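Local atomic coordinates of DNA polymerase III subunit beta (Helicobacter pylori 26695, PDB entry 4S3I), a protein that tethers DNA polymerases and other proteins to DNA as a sliding clamp, giving replication its processivity. Residues 3-8 / 61-66; 15-19 / 45-49; 30-36 / 112-117; 221-226 / 236-240. The contacts are given in a common frame with arbitrary orientation. Residues are numbered along the deposited sequence.

Interaction 1 (3-8 / 61-66); sequences MKISVS and TQSSDK
Residues 3-8 and 61-66 run antiparallel, extended except at Gln62 and Asp65. Lys4 and Lys66 form a hydrogen-bonded pair (CA-CA 4.8 Å), Ile5 and Ser64 a non-hydrogen-bonded pair (4.4 Å), and Ser6 and Ser63 a hydrogen-bonded pair (5.2 Å). Lys4 N donates to Lys66 O at 3.0 Å. Lys4 O accepts from Asp65 N at 2.9 Å and Lys66 N at 3.2 Å. Ser6 N donates to Ser63 O at 3.1 Å. Ser6 O accepts from Gln62 N at 2.8 Å and, weakly, from Ser63 N at 3.4 Å. Asp65-Lys66 opposite Lys4 and Gln62-Ser63 opposite Ser6 are therefore two classic beta bulges. Gln62 (phi/psi -75/-35°) and Asp65 (-109/-27°) leave the extended conformation. Strand 63-66 is an edge strand of its antiparallel sheet in the N-terminal clamp domain, and strand 4-7 bonds on its other side to strand 89-94. Lys4 extends with chi1 to chi3 all t, and NZ meets Asp65 OD2 in a 2.4 Å salt bridge. Ser6 and Ser63 are both p, so Ser6 OG and Ser63 OG hydrogen-bond at 3.0 Å. Ile5 (chi1 p) points to the other face, where its CG2 lies 4.1 Å from Thr61 CG2. Ser8 is the N-cap of helix 9-19.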
loop_
_atom_site.group_PDB
_atom_site.type_symbol
_atom_site.label_atom_id
_atom_site.label_comp_id
_atom_site.label_asym_id
_atom_site.label_seq_id
_atom_site.Cartn_x
_atom_site.Cartn_y
_atom_site.Cartn_z
ATOM N N MET A 3 26.141 -7.754 29.160
ATOM C CA MET A 3 25.945 -8.555 27.953
ATOM C C MET A 3 26.973 -8.217 26.887
ATOM O O MET A 3 27.308 -7.051 26.694
ATOM C CB MET A 3 24.567 -8.287 27.349
ATOM C CG MET A 3 23.391 -8.893 28.082
ATOM S SD MET A 3 21.861 -8.615 27.147
ATOM C CE MET A 3 22.515 -8.519 25.472
ATOM N N LYS A 4 27.453 -9.226 26.171
ATOM C CA LYS A 4 28.325 -8.975 25.021
ATOM C C LYS A 4 28.312 -10.185 24.086
ATOM O O LYS A 4 28.719 -11.296 24.473
ATOM C CB LYS A 4 29.748 -8.656 25.494
ATOM C CG LYS A 4 30.767 -8.521 24.371
ATOM C CD LYS A 4 31.977 -7.718 24.837
ATOM C CE LYS A 4 33.049 -7.625 23.755
ATOM N NZ LYS A 4 33.784 -8.910 23.600
ATOM N N ILE A 5 27.804 -9.978 22.875
ATOM C CA ILE A 5 27.667 -11.034 21.887
ATOM C C ILE A 5 27.829 -10.465 20.479
ATOM O O ILE A 5 27.834 -9.244 20.285
ATOM C CB ILE A 5 26.280 -11.669 21.961
ATOM C CG1 ILE A 5 25.199 -10.605 21.771
ATOM C CG2 ILE A 5 26.050 -12.402 23.288
ATOM C CD1 ILE A 5 23.811 -11.173 21.566
ATOM N N SER A 6 27.928 -11.348 19.488
ATOM C CA SER A 6 27.789 -10.933 18.104
ATOM C C SER A 6 26.735 -11.826 17.498
ATOM O O SER A 6 26.623 -13.003 17.876
ATOM C CB SER A 6 29.104 -11.057 17.331
ATOM O OG SER A 6 29.402 -12.409 17.037
ATOM N N VAL A 7 25.939 -11.271 16.587
ATOM C CA VAL A 7 24.890 -12.033 15.928
ATOM C C VAL A 7 24.864 -11.756 14.436
ATOM O O VAL A 7 25.478 -10.798 13.951
ATOM C CB VAL A 7 23.489 -11.727 16.513
ATOM C CG1 VAL A 7 23.434 -12.074 18.000
ATOM C CG2 VAL A 7 23.140 -10.260 16.300
ATOM N N SER A 8 24.141 -12.602 13.715
ATOM C CA SER A 8 23.932 -12.410 12.296
ATOM C C SER A 8 22.896 -11.306 12.082
ATOM O O SER A 8 21.830 -11.317 12.700
ATOM C CB SER A 8 23.452 -13.714 11.659
ATOM O OG SER A 8 23.127 -13.531 10.294
ATOM N N THR A 61 23.765 -17.102 18.815
ATOM C CA THR A 61 24.833 -16.113 18.743
ATOM C C THR A 61 25.995 -16.630 17.897
ATOM O O THR A 61 26.284 -17.830 17.897
ATOM C CB THR A 61 25.361 -15.766 20.145
ATOM O OG1 THR A 61 25.932 -16.938 20.736
ATOM C CG2 THR A 61 24.229 -15.252 21.023
ATOM N N GLN A 62 26.647 -15.721 17.175
ATOM C CA GLN A 62 27.868 -16.047 16.448
ATOM C C GLN A 62 29.032 -16.162 17.413
ATOM O O GLN A 62 29.940 -16.973 17.221
ATOM C CB GLN A 62 28.168 -14.983 15.400
ATOM C CG GLN A 62 27.152 -14.968 14.285
ATOM C CD GLN A 62 26.982 -16.340 13.662
ATOM O OE1 GLN A 62 25.892 -16.919 13.685
ATOM N NE2 GLN A 62 28.065 -16.873 13.105
ATOM N N SER A 63 29.007 -15.329 18.446
ATOM C CA SER A 63 29.956 -15.446 19.537
ATOM C C SER A 63 29.290 -14.920 20.793
ATOM O O SER A 63 28.276 -14.213 20.725
ATOM C CB SER A 63 31.269 -14.705 19.247
ATOM O OG SER A 63 31.132 -13.300 19.366
ATOM N N SER A 64 29.852 -15.286 21.937
ATOM C CA SER A 64 29.288 -14.913 23.224
ATOM C C SER A 64 30.426 -14.751 24.222
ATOM O O SER A 64 31.151 -15.706 24.508
ATOM C CB SER A 64 28.293 -15.980 23.696
ATOM O OG SER A 64 27.694 -15.615 24.923
ATOM N N ASP A 65 30.588 -13.541 24.744
ATOM C CA ASP A 65 31.678 -13.251 25.672
ATOM C C ASP A 65 31.146 -13.039 27.075
ATOM O O ASP A 65 31.848 -13.257 28.068
ATOM C CB ASP A 65 32.438 -11.990 25.234
ATOM C CG ASP A 65 32.945 -12.071 23.811
ATOM O OD1 ASP A 65 32.384 -12.860 23.025
ATOM O OD2 ASP A 65 33.901 -11.333 23.482
ATOM N N LYS A 66 29.896 -12.601 27.154
ATOM C CA LYS A 66 29.314 -12.212 28.435
ATOM C C LYS A 66 27.801 -12.400 28.422
ATOM O O LYS A 66 27.106 -11.858 27.554
ATOM C CB LYS A 66 29.672 -10.760 28.769
ATOM C CG LYS A 66 28.740 -10.094 29.774
ATOM C CD LYS A 66 28.912 -10.661 31.166
ATOM C CE LYS A 66 30.246 -10.248 31.759
ATOM N NZ LYS A 66 30.346 -10.593 33.206
#

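Interaction 2 (15-19 / 45-49); sequences ALRYL and FLKAS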
loop_
_atom_site.group_PDB
_atom_site.type_symbol
_atom_site.label_atom_id
_atom_site.label_comp_id
_atom_site.label_asym_id
_atom_site.label_seq_id
_atom_site.Cartn_x
_atom_site.Cartn_y
_atom_site.Cartn_z
ATOM N N ALA A 15 14.136 -11.700 13.490
ATOM C CA ALA A 15 13.565 -11.819 14.823
ATOM C C ALA A 15 12.861 -10.518 15.235
ATOM O O ALA A 15 11.752 -10.542 15.773
ATOM C CB ALA A 15 14.628 -12.217 15.849
ATOM N N LEU A 16 13.501 -9.385 14.969
ATOM C CA LEU A 16 12.922 -8.089 15.329
ATOM C C LEU A 16 11.634 -7.801 14.560
ATOM O O LEU A 16 10.694 -7.195 15.096
ATOM C CB LEU A 16 13.929 -6.968 15.112
ATOM C CG LEU A 16 15.129 -7.003 16.045
ATOM C CD1 LEU A 16 16.084 -5.874 15.703
ATOM C CD2 LEU A 16 14.691 -6.914 17.504
ATOM N N ARG A 17 11.583 -8.238 13.309
ATOM C CA ARG A 17 10.376 -8.010 12.515
ATOM C C ARG A 17 9.155 -8.691 13.127
ATOM O O ARG A 17 8.086 -8.083 13.241
ATOM C CB ARG A 17 10.581 -8.423 11.052
ATOM C CG ARG A 17 11.419 -7.408 10.271
ATOM C CD ARG A 17 11.370 -7.597 8.746
ATOM N NE ARG A 17 12.343 -6.718 8.097
ATOM C CZ ARG A 17 12.183 -5.404 7.932
ATOM N NH1 ARG A 17 11.078 -4.797 8.357
ATOM N NH2 ARG A 17 13.131 -4.693 7.343
ATOM N N TYR A 18 9.323 -9.939 13.544
ATOM C CA TYR A 18 8.231 -10.670 14.167
ATOM C C TYR A 18 7.767 -10.016 15.447
ATOM O O TYR A 18 6.590 -10.087 15.793
ATOM C CB TYR A 18 8.671 -12.085 14.499
ATOM C CG TYR A 18 8.760 -13.004 13.311
ATOM C CD1 TYR A 18 7.664 -13.207 12.481
ATOM C CD2 TYR A 18 9.930 -13.705 13.045
ATOM C CE1 TYR A 18 7.737 -14.075 11.398
ATOM C CE2 TYR A 18 10.016 -14.572 11.973
ATOM C CZ TYR A 18 8.919 -14.752 11.153
ATOM O OH TYR A 18 9.013 -15.620 10.089
ATOM N N LEU A 19 8.701 -9.397 16.160
ATOM C CA LEU A 19 8.407 -8.871 17.484
ATOM C C LEU A 19 7.672 -7.535 17.464
ATOM O O LEU A 19 7.103 -7.126 18.477
ATOM C CB LEU A 19 9.700 -8.756 18.295
ATOM C CG LEU A 19 10.214 -10.105 18.798
ATOM C CD1 LEU A 19 11.661 -9.974 19.247
ATOM C CD2 LEU A 19 9.355 -10.611 19.963
ATOM N N PHE A 45 17.778 -14.611 23.496
ATOM C CA PHE A 45 16.328 -14.616 23.543
ATOM C C PHE A 45 15.821 -13.185 23.504
ATOM O O PHE A 45 16.336 -12.310 24.205
ATOM C CB PHE A 45 15.836 -15.287 24.826
ATOM C CG PHE A 45 16.038 -16.779 24.845
ATOM C CD1 PHE A 45 17.249 -17.323 25.256
ATOM C CD2 PHE A 45 15.017 -17.638 24.434
ATOM C CE1 PHE A 45 17.442 -18.712 25.276
ATOM C CE2 PHE A 45 15.199 -19.027 24.443
ATOM C CZ PHE A 45 16.415 -19.560 24.866
ATOM N N LEU A 46 14.805 -12.967 22.688
ATOM C CA LEU A 46 14.196 -11.660 22.541
ATOM C C LEU A 46 12.716 -11.859 22.832
ATOM O O LEU A 46 12.085 -12.762 22.267
ATOM C CB LEU A 46 14.417 -11.123 21.123
ATOM C CG LEU A 46 15.851 -11.097 20.577
ATOM C CD1 LEU A 46 16.199 -12.397 19.883
ATOM C CD2 LEU A 46 16.067 -9.930 19.593
ATOM N N LYS A 47 12.158 -11.071 23.744
ATOM C CA LYS A 47 10.734 -11.225 24.022
ATOM C C LYS A 47 9.991 -9.911 24.210
ATOM O O LYS A 47 10.527 -8.947 24.758
ATOM C CB LYS A 47 10.481 -12.177 25.194
ATOM C CG LYS A 47 10.872 -11.662 26.551
ATOM C CD LYS A 47 10.338 -12.611 27.621
ATOM C CE LYS A 47 10.801 -12.223 29.023
ATOM N NZ LYS A 47 12.216 -12.614 29.289
ATOM N N ALA A 48 8.756 -9.891 23.719
ATOM C CA ALA A 48 7.864 -8.744 23.853
ATOM C C ALA A 48 6.498 -9.271 24.266
ATOM O O ALA A 48 5.896 -10.077 23.547
ATOM C CB ALA A 48 7.769 -8.004 22.541
ATOM N N SER A 49 6.009 -8.828 25.418
ATOM C CA SER A 49 4.752 -9.344 25.947
ATOM C C SER A 49 4.075 -8.351 26.880
ATOM O O SER A 49 4.713 -7.431 27.403
ATOM C CB SER A 49 4.993 -10.655 26.699
ATOM O OG SER A 49 5.630 -10.437 27.947
#
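Ala15 opens the contact from helix 9-19. Its CB points at strand 43-49 and lies 4.3 Å from Leu46 CD1. Leu16 starts off sideways, but its side chain bends in, so that Leu16 CD2 reaches Leu46 CD2 at 3.9 Å. Arg17 and Tyr18 are on helix faces that do not meet the strand. Arg17 instead forms a salt bridge with Glu13, and the Tyr18 ring makes an edge-to-face pair with His233. One turn after Ala15, Leu19 points at the strand again. Leu19 CD1 packs on Leu46 CB at 3.5 Å, and Leu19 CD2 lies 4.0 Å from Ala48 CB. On the strand, Leu46 and Ala48 face the helix, while Lys47 between them points away. No hydrogen bond crosses the interface. The axes of the two short segments are nearly parallel, at 10°, and come within 9.2 Å. This is a helix lying on a beta sheet, as in the sliding clamp fold, where helices line the inside of the ring and sheets form its outside. Strands 34-40 and 53-60 flank strand 43-49 and extend the floor under the helix through Ile35, Leu55 and Ile59. Helix 74-82 packs against Leu16 through Phe77, Leu78 and Ile81.

Interaction 3 (30-36 / 112-117); sequences SIASHIH and FDADEF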
loop_
_atom_site.group_PDB
_atom_site.type_symbol
_atom_site.label_atom_id
_atom_site.label_comp_id
_atom_site.label_asym_id
_atom_site.label_seq_id
_atom_site.Cartn_x
_atom_site.Cartn_y
_atom_site.Cartn_z
ATOM N N SER A 30 7.839 4.248 27.438
ATOM C CA SER A 30 7.225 3.154 28.207
ATOM C C SER A 30 7.900 1.823 27.912
ATOM O O SER A 30 8.226 1.534 26.759
ATOM C CB SER A 30 5.728 3.036 27.893
ATOM O OG SER A 30 5.171 1.847 28.438
ATOM N N ILE A 31 8.066 0.993 28.943
ATOM C CA ILE A 31 8.688 -0.312 28.746
ATOM C C ILE A 31 7.856 -1.184 27.800
ATOM O O ILE A 31 8.364 -2.137 27.234
ATOM C CB ILE A 31 8.991 -1.052 30.088
ATOM C CG1 ILE A 31 9.964 -2.217 29.862
ATOM C CG2 ILE A 31 7.712 -1.547 30.765
ATOM C CD1 ILE A 31 10.647 -2.687 31.135
ATOM N N ALA A 32 6.581 -0.840 27.611
ATOM C CA ALA A 32 5.751 -1.571 26.633
ATOM C C ALA A 32 6.268 -1.432 25.202
ATOM O O ALA A 32 5.877 -2.204 24.318
ATOM C CB ALA A 32 4.288 -1.162 26.723
ATOM N N SER A 33 7.117 -0.433 24.962
ATOM C CA SER A 33 7.723 -0.246 23.643
ATOM C C SER A 33 9.048 -1.006 23.502
ATOM O O SER A 33 9.728 -0.908 22.464
ATOM C CB SER A 33 7.963 1.239 23.360
ATOM O OG SER A 33 9.027 1.742 24.152
ATOM N N HIS A 34 9.407 -1.755 24.549
ATOM C CA HIS A 34 10.719 -2.390 24.645
ATOM C C HIS A 34 10.713 -3.914 24.492
ATOM O O HIS A 34 9.775 -4.599 24.913
ATOM C CB HIS A 34 11.393 -2.031 25.979
ATOM C CG HIS A 34 12.157 -0.749 25.941
ATOM N ND1 HIS A 34 13.371 -0.585 26.573
ATOM C CD2 HIS A 34 11.881 0.434 25.338
ATOM C CE1 HIS A 34 13.809 0.643 26.365
ATOM N NE2 HIS A 34 12.928 1.279 25.615
ATOM N N ILE A 35 11.800 -4.420 23.916
ATOM C CA ILE A 35 12.065 -5.843 23.833
ATOM C C ILE A 35 13.050 -6.239 24.939
ATOM O O ILE A 35 14.075 -5.578 25.131
ATOM C CB ILE A 35 12.650 -6.208 22.466
ATOM C CG1 ILE A 35 11.568 -6.062 21.390
ATOM C CG2 ILE A 35 13.220 -7.622 22.479
ATOM C CD1 ILE A 35 12.089 -6.114 19.932
ATOM N N HIS A 36 12.722 -7.303 25.674
ATOM C CA HIS A 36 13.609 -7.850 26.698
ATOM C C HIS A 36 14.634 -8.753 26.002
ATOM O O HIS A 36 14.289 -9.561 25.119
ATOM C CB HIS A 36 12.789 -8.635 27.723
ATOM C CG HIS A 36 13.588 -9.216 28.847
ATOM N ND1 HIS A 36 14.285 -10.402 28.731
ATOM C CD2 HIS A 36 13.758 -8.805 30.128
ATOM C CE1 HIS A 36 14.864 -10.683 29.890
ATOM N NE2 HIS A 36 14.555 -9.732 30.751
ATOM N N PHE A 112 15.865 0.001 29.876
ATOM C CA PHE A 112 15.067 0.170 31.095
ATOM C C PHE A 112 15.389 -0.929 32.119
ATOM O O PHE A 112 16.065 -1.905 31.799
ATOM C CB PHE A 112 13.567 0.157 30.770
ATOM C CG PHE A 112 13.098 1.349 29.977
ATOM C CD1 PHE A 112 13.623 2.617 30.212
ATOM C CD2 PHE A 112 12.119 1.206 29.010
ATOM C CE1 PHE A 112 13.180 3.722 29.476
ATOM C CE2 PHE A 112 11.678 2.297 28.266
ATOM C CZ PHE A 112 12.209 3.553 28.496
ATOM N N ASP A 113 14.895 -0.774 33.338
ATOM C CA ASP A 113 15.050 -1.810 34.363
ATOM C C ASP A 113 14.286 -3.075 33.947
ATOM O O ASP A 113 13.056 -3.088 33.912
ATOM C CB ASP A 113 14.553 -1.285 35.715
ATOM C CG ASP A 113 14.781 -2.269 36.862
ATOM O OD1 ASP A 113 15.406 -3.334 36.657
ATOM O OD2 ASP A 113 14.331 -1.954 37.982
ATOM N N ALA A 114 15.018 -4.137 33.625
ATOM C CA ALA A 114 14.399 -5.400 33.229
ATOM C C ALA A 114 13.455 -5.977 34.297
ATOM O O ALA A 114 12.614 -6.822 33.989
ATOM C CB ALA A 114 15.464 -6.417 32.843
ATOM N N ASP A 115 13.591 -5.520 35.538
ATOM C CA ASP A 115 12.716 -5.976 36.621
ATOM C C ASP A 115 11.259 -5.532 36.425
ATOM O O ASP A 115 10.337 -6.087 37.029
ATOM C CB ASP A 115 13.225 -5.473 37.978
ATOM C CG ASP A 115 14.495 -6.185 38.442
ATOM O OD1 ASP A 115 14.707 -7.354 38.048
ATOM O OD2 ASP A 115 15.267 -5.562 39.213
ATOM N N GLU A 116 11.057 -4.518 35.589
ATOM C CA GLU A 116 9.714 -4.016 35.334
ATOM C C GLU A 116 9.067 -4.811 34.204
ATOM O O GLU A 116 7.856 -4.753 34.016
ATOM C CB GLU A 116 9.737 -2.515 34.961
ATOM C CG GLU A 116 8.376 -1.804 35.096
ATOM C CD GLU A 116 8.290 -0.485 34.312
ATOM O OE1 GLU A 116 9.351 0.101 33.996
ATOM O OE2 GLU A 116 7.154 -0.046 34.007
ATOM N N PHE A 117 9.879 -5.541 33.445
ATOM C CA PHE A 117 9.376 -6.277 32.296
ATOM C C PHE A 117 8.467 -7.408 32.790
ATOM O O PHE A 117 8.793 -8.104 33.758
ATOM C CB PHE A 117 10.534 -6.810 31.447
ATOM C CG PHE A 117 10.211 -6.951 30.001
ATOM C CD1 PHE A 117 9.687 -8.139 29.509
ATOM C CD2 PHE A 117 10.447 -5.899 29.114
ATOM C CE1 PHE A 117 9.383 -8.278 28.166
ATOM C CE2 PHE A 117 10.153 -6.028 27.768
ATOM C CZ PHE A 117 9.616 -7.218 27.288
#
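This contact packs the loop after strand 105-110 onto the 3-10 turn 31-33 and the start of strand 34-40 in the N-terminal clamp domain. Two phenylalanines of the loop anchor it. Phe112 lies over a face of the His34 ring in an offset stack, with centroids 4.0 Å apart and planes at 18°. His34 ND1 is hydrogen-bonded to Thr71 OG1, which also bonds Phe112 N, so one threonine ties both stacked residues. Phe117 takes the second anchor position. His36 CB sits over its ring face, 3.4 Å from the Phe117 centroid, in a CH-pi contact. His34 O lies at the ring edge, 3.2 Å from Phe117 CE2. Ile31 fills the space between the two phenylalanines: Ile31 CB is 4.0 Å from Phe112 CD2, and Ile31 CG1 is 3.8 Å from Phe117 CD2. Ala114 CB adds a contact to His36 CD2 at 4.0 Å. No hydrogen bond joins the segments; each is shaped by its own. Ser30 OG accepts from Ala32 N at 3.1 Å, an ST turn leading into the 3-10 segment 31-33. Asp113 OD1 accepts from Asp115 N at 3.1 Å, an Asx turn that starts the helical bend 114-116. Strand 34-40 runs between strands 68-73 and 43-49. Ile35 points away from the loop to Leu16 and Leu19 of helix 9-19, while Phe117 also touches Lys47 of strand 43-49.

Interaction 4 (221-226 / 236-240); sequences SDGMLA and FTKLI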
loop_
_atom_site.group_PDB
_atom_site.type_symbol
_atom_site.label_atom_id
_atom_site.label_comp_id
_atom_site.label_asym_id
_atom_site.label_seq_id
_atom_site.Cartn_x
_atom_site.Cartn_y
_atom_site.Cartn_z
ATOM N N SER A 221 -3.207 -25.349 26.182
ATOM C CA SER A 221 -4.024 -24.399 26.917
ATOM C C SER A 221 -4.367 -24.889 28.312
ATOM O O SER A 221 -4.552 -26.098 28.543
ATOM C CB SER A 221 -5.301 -24.075 26.149
ATOM O OG SER A 221 -6.095 -23.193 26.909
ATOM N N ASP A 222 -4.448 -23.950 29.250
ATOM C CA ASP A 222 -4.862 -24.293 30.604
ATOM C C ASP A 222 -6.258 -23.745 30.888
ATOM O O ASP A 222 -6.715 -23.725 32.039
ATOM C CB ASP A 222 -3.850 -23.796 31.639
ATOM C CG ASP A 222 -3.656 -22.285 31.606
ATOM O OD1 ASP A 222 -4.166 -21.615 30.686
ATOM O OD2 ASP A 222 -2.968 -21.766 32.513
ATOM N N GLY A 223 -6.937 -23.314 29.826
ATOM C CA GLY A 223 -8.277 -22.772 29.956
ATOM C C GLY A 223 -8.251 -21.283 30.250
ATOM O O GLY A 223 -9.301 -20.639 30.308
ATOM N N MET A 224 -7.051 -20.732 30.429
ATOM C CA MET A 224 -6.892 -19.303 30.697
ATOM C C MET A 224 -6.016 -18.639 29.642
ATOM O O MET A 224 -6.327 -17.555 29.147
ATOM C CB MET A 224 -6.320 -19.084 32.104
ATOM C CG MET A 224 -7.252 -19.559 33.204
ATOM S SD MET A 224 -6.548 -19.384 34.854
ATOM C CE MET A 224 -6.285 -17.609 34.911
ATOM N N LEU A 225 -4.919 -19.306 29.301
ATOM C CA LEU A 225 -4.028 -18.852 28.249
ATOM C C LEU A 225 -3.910 -19.968 27.222
ATOM O O LEU A 225 -4.117 -21.144 27.542
ATOM C CB LEU A 225 -2.634 -18.546 28.805
ATOM C CG LEU A 225 -2.496 -17.545 29.956
ATOM C CD1 LEU A 225 -1.049 -17.465 30.400
ATOM C CD2 LEU A 225 -2.993 -16.157 29.552
ATOM N N ALA A 226 -3.581 -19.604 25.993
ATOM C CA ALA A 226 -3.143 -20.590 25.020
ATOM C C ALA A 226 -1.692 -20.288 24.672
ATOM O O ALA A 226 -1.311 -19.122 24.495
ATOM C CB ALA A 226 -4.005 -20.563 23.791
ATOM N N PHE A 236 2.075 -16.712 23.270
ATOM C CA PHE A 236 0.902 -16.912 24.115
ATOM C C PHE A 236 -0.155 -15.832 23.902
ATOM O O PHE A 236 0.145 -14.713 23.474
ATOM C CB PHE A 236 1.275 -16.986 25.592
ATOM C CG PHE A 236 1.398 -15.639 26.258
ATOM C CD1 PHE A 236 0.301 -15.047 26.882
ATOM C CD2 PHE A 236 2.617 -14.968 26.270
ATOM C CE1 PHE A 236 0.412 -13.790 27.493
ATOM C CE2 PHE A 236 2.744 -13.730 26.889
ATOM C CZ PHE A 236 1.637 -13.137 27.495
ATOM N N THR A 237 -1.394 -16.183 24.215
ATOM C CA THR A 237 -2.477 -15.216 24.268
ATOM C C THR A 237 -3.409 -15.550 25.405
ATOM O O THR A 237 -3.636 -16.724 25.723
ATOM C CB THR A 237 -3.288 -15.151 22.946
ATOM O OG1 THR A 237 -4.366 -14.212 23.095
ATOM C CG2 THR A 237 -3.866 -16.520 22.600
ATOM N N LYS A 238 -3.930 -14.513 26.043
ATOM C CA LYS A 238 -5.002 -14.723 26.990
ATOM C C LYS A 238 -6.192 -15.170 26.154
ATOM O O LYS A 238 -6.311 -14.790 24.981
ATOM C CB LYS A 238 -5.324 -13.432 27.739
ATOM C CG LYS A 238 -6.259 -13.630 28.911
ATOM C CD LYS A 238 -6.799 -12.304 29.455
ATOM C CE LYS A 238 -5.715 -11.422 30.070
ATOM N NZ LYS A 238 -6.296 -10.242 30.797
ATOM N N LEU A 239 -7.047 -16.002 26.734
ATOM C CA LEU A 239 -8.257 -16.444 26.052
ATOM C C LEU A 239 -9.408 -15.502 26.395
ATOM O O LEU A 239 -9.376 -14.800 27.415
ATOM C CB LEU A 239 -8.637 -17.864 26.484
ATOM C CG LEU A 239 -7.641 -19.006 26.276
ATOM C CD1 LEU A 239 -8.224 -20.356 26.723
ATOM C CD2 LEU A 239 -7.188 -19.070 24.839
ATOM N N ILE A 240 -10.434 -15.498 25.551
ATOM C CA ILE A 240 -11.679 -14.821 25.895
ATOM C C ILE A 240 -12.526 -15.687 26.823
ATOM O O ILE A 240 -12.838 -16.837 26.496
ATOM C CB ILE A 240 -12.497 -14.483 24.648
ATOM C CG1 ILE A 240 -11.678 -13.587 23.720
ATOM C CG2 ILE A 240 -13.806 -13.804 25.044
ATOM C CD1 ILE A 240 -12.390 -13.222 22.431
#
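Three backbone hydrogen bonds join the segments. Ala226 N donates to Thr237 O at 2.9 Å, and Thr237 N returns a bond to Ala226 O at 3.0 Å. These two residues are an antiparallel hydrogen-bonded pair. Beyond the neighbouring non-hydrogen-bonded pair, Leu225 and Lys238 (CA-CA 4.4 Å), Leu239 N donates to Met224 O at 3.0 Å. The turn that leads into strand 225-229 is held by side chains. Asp222 OD1 accepts from Met224 N at 3.0 Å and Leu225 N at 2.8 Å, an Asx turn and Asx motif. Ser221 OG accepts from Gly223 N at 3.0 Å, an ST turn, and donates to Leu225 O at 2.9 Å. Gly223 has a positive phi of 87°, where a CB would clash with the carbonyl before it. Packing occupies both faces. On one, Leu239 CD2 meets Ala226 CB at 3.7 Å, and Leu239 CD1 lies 3.6 Å from both Gly223 C and Ser221 OG. On the other, Leu225 CD2 is 4.0 Å from Lys238 CB and 4.4 Å from Phe236 CD1. The Phe236 ring also makes an edge-to-face pair with Phe120. On its far side strand 233-238 pairs with strand 53-60, Phe236 bonding Gly54 and Lys238 bonding Asp52 just before it. The contact is the open end of the beta hairpin 225-229/233-238, whose second strand continues the central-domain sheet into the N-terminal domain, as in sliding clamps.

How the interactions relate
Interactions 1, 2 and 3 all lie in the N-terminal domain; interaction 4 belongs to the central domain. Along the chain, interaction 2 is nested within the loop closed by interaction 1, interaction 3 crosses both, and interaction 4 follows in series. Strand 4-7 leads straight into helix 9-19, linking interactions 1 and 2, whose centres are about 17 Å apart. Interactions 2 and 3 are closest, with centres about 13 Å apart. They join at neighbouring strands, where His36 N bonds Lys47 O. Interactions 2, 3 and 4 reach one sheet that spans both domains, and Ser49 packs on Phe236. The N-terminal and central domains are thus joined edge to edge by this continuous sheet.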